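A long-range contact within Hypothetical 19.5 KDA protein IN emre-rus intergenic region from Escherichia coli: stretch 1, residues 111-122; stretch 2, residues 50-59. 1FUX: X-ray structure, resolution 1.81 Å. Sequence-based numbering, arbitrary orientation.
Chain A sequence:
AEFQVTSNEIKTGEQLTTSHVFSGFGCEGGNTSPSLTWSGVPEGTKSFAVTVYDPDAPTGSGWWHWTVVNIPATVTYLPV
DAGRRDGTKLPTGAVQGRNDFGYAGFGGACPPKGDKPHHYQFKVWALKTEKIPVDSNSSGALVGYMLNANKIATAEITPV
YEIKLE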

# COMPACT_ATOMS: atom_id res chain seq x y z
N PRO A 111 -10.71 -5.71 -10.90
CA PRO A 111 -11.25 -6.49 -9.81
C PRO A 111 -11.33 -7.97 -10.12
O PRO A 111 -11.38 -8.36 -11.29
CB PRO A 111 -12.67 -5.90 -9.65
CG PRO A 111 -13.05 -5.52 -11.03
CD PRO A 111 -11.76 -5.00 -11.66
N PRO A 112 -11.38 -8.81 -9.08
CA PRO A 112 -11.54 -10.24 -9.27
C PRO A 112 -12.83 -10.56 -10.01
O PRO A 112 -13.88 -9.92 -9.79
CB PRO A 112 -11.55 -10.83 -7.88
CG PRO A 112 -11.11 -9.77 -6.94
CD PRO A 112 -11.35 -8.45 -7.65
N LYS A 113 -12.76 -11.57 -10.87
CA LYS A 113 -13.96 -11.98 -11.60
C LYS A 113 -15.04 -12.43 -10.61
O LYS A 113 -14.75 -13.13 -9.64
CB LYS A 113 -13.65 -13.13 -12.57
CG LYS A 113 -12.48 -12.88 -13.50
CD LYS A 113 -12.77 -13.42 -14.91
CE LYS A 113 -11.47 -13.60 -15.68
NZ LYS A 113 -11.51 -12.81 -16.95
N GLY A 114 -16.27 -11.99 -10.83
CA GLY A 114 -17.38 -12.39 -9.97
C GLY A 114 -17.53 -11.62 -8.68
O GLY A 114 -18.46 -11.89 -7.92
N ASP A 115 -16.61 -10.70 -8.37
CA ASP A 115 -16.70 -9.95 -7.13
C ASP A 115 -17.79 -8.90 -7.10
O ASP A 115 -18.36 -8.52 -8.12
CB ASP A 115 -15.36 -9.26 -6.88
CG ASP A 115 -14.96 -9.11 -5.44
OD1 ASP A 115 -15.64 -9.70 -4.56
OD2 ASP A 115 -13.94 -8.44 -5.16
N LYS A 116 -18.10 -8.43 -5.88
CA LYS A 116 -19.05 -7.31 -5.75
C LYS A 116 -18.39 -6.14 -6.49
O LYS A 116 -17.15 -6.21 -6.57
CB LYS A 116 -19.25 -6.93 -4.28
CG LYS A 116 -18.00 -6.39 -3.58
CD LYS A 116 -18.32 -5.62 -2.29
CE LYS A 116 -17.16 -4.67 -1.97
NZ LYS A 116 -17.58 -3.49 -1.12
N PRO A 117 -19.11 -5.16 -6.95
CA PRO A 117 -18.53 -4.01 -7.63
C PRO A 117 -17.57 -3.32 -6.69
O PRO A 117 -17.79 -3.28 -5.47
CB PRO A 117 -19.70 -3.11 -7.97
CG PRO A 117 -20.87 -4.07 -8.04
CD PRO A 117 -20.59 -5.04 -6.91
N HIS A 118 -16.44 -2.83 -7.20
CA HIS A 118 -15.52 -2.11 -6.36
C HIS A 118 -15.77 -0.63 -6.63
O HIS A 118 -16.23 -0.23 -7.70
CB HIS A 118 -14.05 -2.44 -6.71
CG HIS A 118 -13.63 -3.80 -6.29
ND1 HIS A 118 -12.31 -4.14 -6.16
CD2 HIS A 118 -14.36 -4.93 -5.98
CE1 HIS A 118 -12.22 -5.42 -5.78
NE2 HIS A 118 -13.44 -5.89 -5.66
N HIS A 119 -15.51 0.16 -5.62
CA HIS A 119 -15.71 1.61 -5.65
C HIS A 119 -14.37 2.28 -5.82
O HIS A 119 -13.54 2.18 -4.90
CB HIS A 119 -16.32 1.91 -4.26
CG HIS A 119 -17.70 1.33 -4.24
ND1 HIS A 119 -17.90 -0.00 -3.88
CD2 HIS A 119 -18.90 1.84 -4.59
CE1 HIS A 119 -19.19 -0.28 -3.98
NE2 HIS A 119 -19.80 0.82 -4.40
N TYR A 120 -14.08 2.90 -6.94
CA TYR A 120 -12.78 3.51 -7.16
C TYR A 120 -12.86 4.98 -6.79
O TYR A 120 -13.64 5.68 -7.47
CB TYR A 120 -12.36 3.35 -8.66
CG TYR A 120 -12.23 1.86 -8.89
CD1 TYR A 120 -13.33 1.10 -9.25
CD2 TYR A 120 -10.98 1.25 -8.74
CE1 TYR A 120 -13.21 -0.28 -9.45
CE2 TYR A 120 -10.86 -0.15 -8.90
CZ TYR A 120 -11.97 -0.87 -9.27
OH TYR A 120 -11.91 -2.24 -9.43
N GLN A 121 -12.20 5.38 -5.72
CA GLN A 121 -12.28 6.78 -5.28
C GLN A 121 -11.26 7.61 -6.01
O GLN A 121 -10.04 7.51 -5.81
CB GLN A 121 -12.09 6.91 -3.77
CG GLN A 121 -12.84 5.93 -2.90
CD GLN A 121 -12.50 5.64 -1.47
OE1 GLN A 121 -13.39 5.32 -0.64
NE2 GLN A 121 -11.29 5.65 -0.96
N PHE A 122 -11.76 8.50 -6.89
CA PHE A 122 -10.93 9.44 -7.63
C PHE A 122 -11.05 10.74 -6.82
O PHE A 122 -12.12 11.35 -6.79
CB PHE A 122 -11.42 9.70 -9.07
CG PHE A 122 -11.11 8.59 -10.03
CD1 PHE A 122 -11.77 7.36 -9.95
CD2 PHE A 122 -10.17 8.81 -11.01
CE1 PHE A 122 -11.44 6.35 -10.87
CE2 PHE A 122 -9.83 7.82 -11.92
CZ PHE A 122 -10.50 6.61 -11.84
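Stretch 2, residues 50-59: VTVYDPDAPT

Stretch 2 enters as an extended strand already under way at Val50, runs antiparallel to stretch 1, and then folds into a type I turn from Asp54 to Ala57 that brings its acidic side chains against the two histidines. The register pairs Phe122 with Val52 (CA to CA 4.6 Å), Gln121 with Tyr53 (5.2 Å), Tyr120 with Asp54 (4.8 Å) and His118 with Asp56 (5.7 Å).

Backbone pairing is brief. Gln121 and Tyr53 form a hydrogen-bonded pair, Gln121 N to Tyr53 O at 2.8 Å and Tyr53 N to Gln121 O at 3.0 Å. Gln121 O also receives a CA-H contact from Val52 CA at 3.2 Å, and a water bonded to Thr51 OG1 donates to it at 3.1 Å from the water oxygen.

Beyond the ladder, carboxylates take over. Asp56, pointing toward stretch 1, accepts at OD2 from His119 N (3.1 Å) and His119 ND1 (3.0 Å), so one oxygen gathers backbone and ring of the same residue. Its OD1 makes a salt bridge with Lys116 NZ at 2.9 Å, whose hydrogen bond is weak. Asp54 divides its oxygens differently: OD2 accepts from His118 ND1 at 2.8 Å, while OD1 holds Asp56 N at 2.8 Å within the turn. His118 NE2 donates to Asp115 OD2 at 2.6 Å, so both ring nitrogens are engaged and the ring is held between two acids.

Packing on the paired strands follows the sheet's faces. On the face carrying Phe122 and Val52, Val52 CG1 lies 3.9 Å from the Phe122 ring centroid, nearly along the ring normal. On the other, Gln121 NE2 meets the edge of the Tyr53 ring, 3.5 Å from Tyr53 CD2. Past the paired residues, Asp56 CB covers one face of His118, 3.9 Å from its ring centroid, and Pro112 CG touches Pro58 CG at 4.3 Å.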

# COMPACT_ATOMS: atom_id res chain seq x y z
N VAL A 50 -3.81 14.41 -7.02
CA VAL A 50 -4.95 13.56 -7.36
C VAL A 50 -4.58 12.12 -6.90
O VAL A 50 -3.45 11.74 -7.17
CB VAL A 50 -5.29 13.53 -8.86
CG1 VAL A 50 -6.35 12.48 -9.22
CG2 VAL A 50 -5.87 14.92 -9.21
N THR A 51 -5.50 11.42 -6.26
CA THR A 51 -5.21 10.03 -5.88
C THR A 51 -6.36 9.19 -6.37
O THR A 51 -7.51 9.63 -6.48
CB THR A 51 -5.01 9.77 -4.36
OG1 THR A 51 -6.13 10.25 -3.61
CG2 THR A 51 -3.71 10.41 -3.85
N VAL A 52 -6.12 7.86 -6.60
CA VAL A 52 -7.15 6.95 -7.02
C VAL A 52 -6.92 5.70 -6.14
O VAL A 52 -5.81 5.14 -6.14
CB VAL A 52 -7.11 6.54 -8.50
CG1 VAL A 52 -8.22 5.55 -8.82
CG2 VAL A 52 -7.18 7.82 -9.37
N TYR A 53 -7.95 5.36 -5.40
CA TYR A 53 -7.84 4.30 -4.40
C TYR A 53 -9.05 3.40 -4.36
O TYR A 53 -10.16 3.91 -4.52
CB TYR A 53 -7.68 4.95 -3.02
CG TYR A 53 -7.43 3.94 -1.88
CD1 TYR A 53 -6.17 3.39 -1.68
CD2 TYR A 53 -8.43 3.65 -1.01
CE1 TYR A 53 -5.98 2.48 -0.62
CE2 TYR A 53 -8.27 2.79 0.09
CZ TYR A 53 -7.03 2.21 0.23
OH TYR A 53 -6.83 1.36 1.33
N ASP A 54 -8.82 2.09 -4.24
CA ASP A 54 -9.92 1.14 -4.12
C ASP A 54 -9.81 0.48 -2.75
O ASP A 54 -9.00 -0.40 -2.53
CB ASP A 54 -9.74 0.08 -5.23
CG ASP A 54 -10.73 -1.05 -5.11
OD1 ASP A 54 -11.71 -0.98 -4.33
OD2 ASP A 54 -10.51 -2.09 -5.81
N PRO A 55 -10.75 0.80 -1.84
CA PRO A 55 -10.77 0.21 -0.53
C PRO A 55 -11.26 -1.23 -0.54
O PRO A 55 -11.00 -1.91 0.46
CB PRO A 55 -11.72 1.13 0.21
CG PRO A 55 -12.67 1.68 -0.82
CD PRO A 55 -11.81 1.83 -2.09
N ASP A 56 -11.93 -1.70 -1.61
CA ASP A 56 -12.46 -3.05 -1.63
C ASP A 56 -11.50 -4.11 -2.14
O ASP A 56 -11.85 -5.31 -2.16
CB ASP A 56 -13.72 -3.02 -2.56
CG ASP A 56 -14.80 -2.09 -2.05
OD1 ASP A 56 -15.06 -2.14 -0.82
OD2 ASP A 56 -15.37 -1.28 -2.83
N ALA A 57 -10.29 -3.71 -2.60
CA ALA A 57 -9.38 -4.73 -3.10
C ALA A 57 -9.03 -5.67 -1.96
O ALA A 57 -8.75 -5.17 -0.88
CB ALA A 57 -8.15 -4.05 -3.69
N PRO A 58 -9.00 -6.97 -2.22
CA PRO A 58 -8.82 -7.95 -1.14
C PRO A 58 -7.36 -8.14 -0.77
O PRO A 58 -6.77 -9.21 -0.96
CB PRO A 58 -9.48 -9.19 -1.74
CG PRO A 58 -9.16 -9.11 -3.22
CD PRO A 58 -9.36 -7.61 -3.50
N THR A 59 -6.76 -7.12 -0.16
CA THR A 59 -5.30 -7.19 0.07
C THR A 59 -4.94 -6.87 1.50
O THR A 59 -3.84 -7.29 1.91
CB THR A 59 -4.58 -6.12 -0.79
OG1 THR A 59 -5.12 -4.89 -0.23
CG2 THR A 59 -4.79 -6.17 -2.28
O HOH W 1 -8.13 8.39 -3.59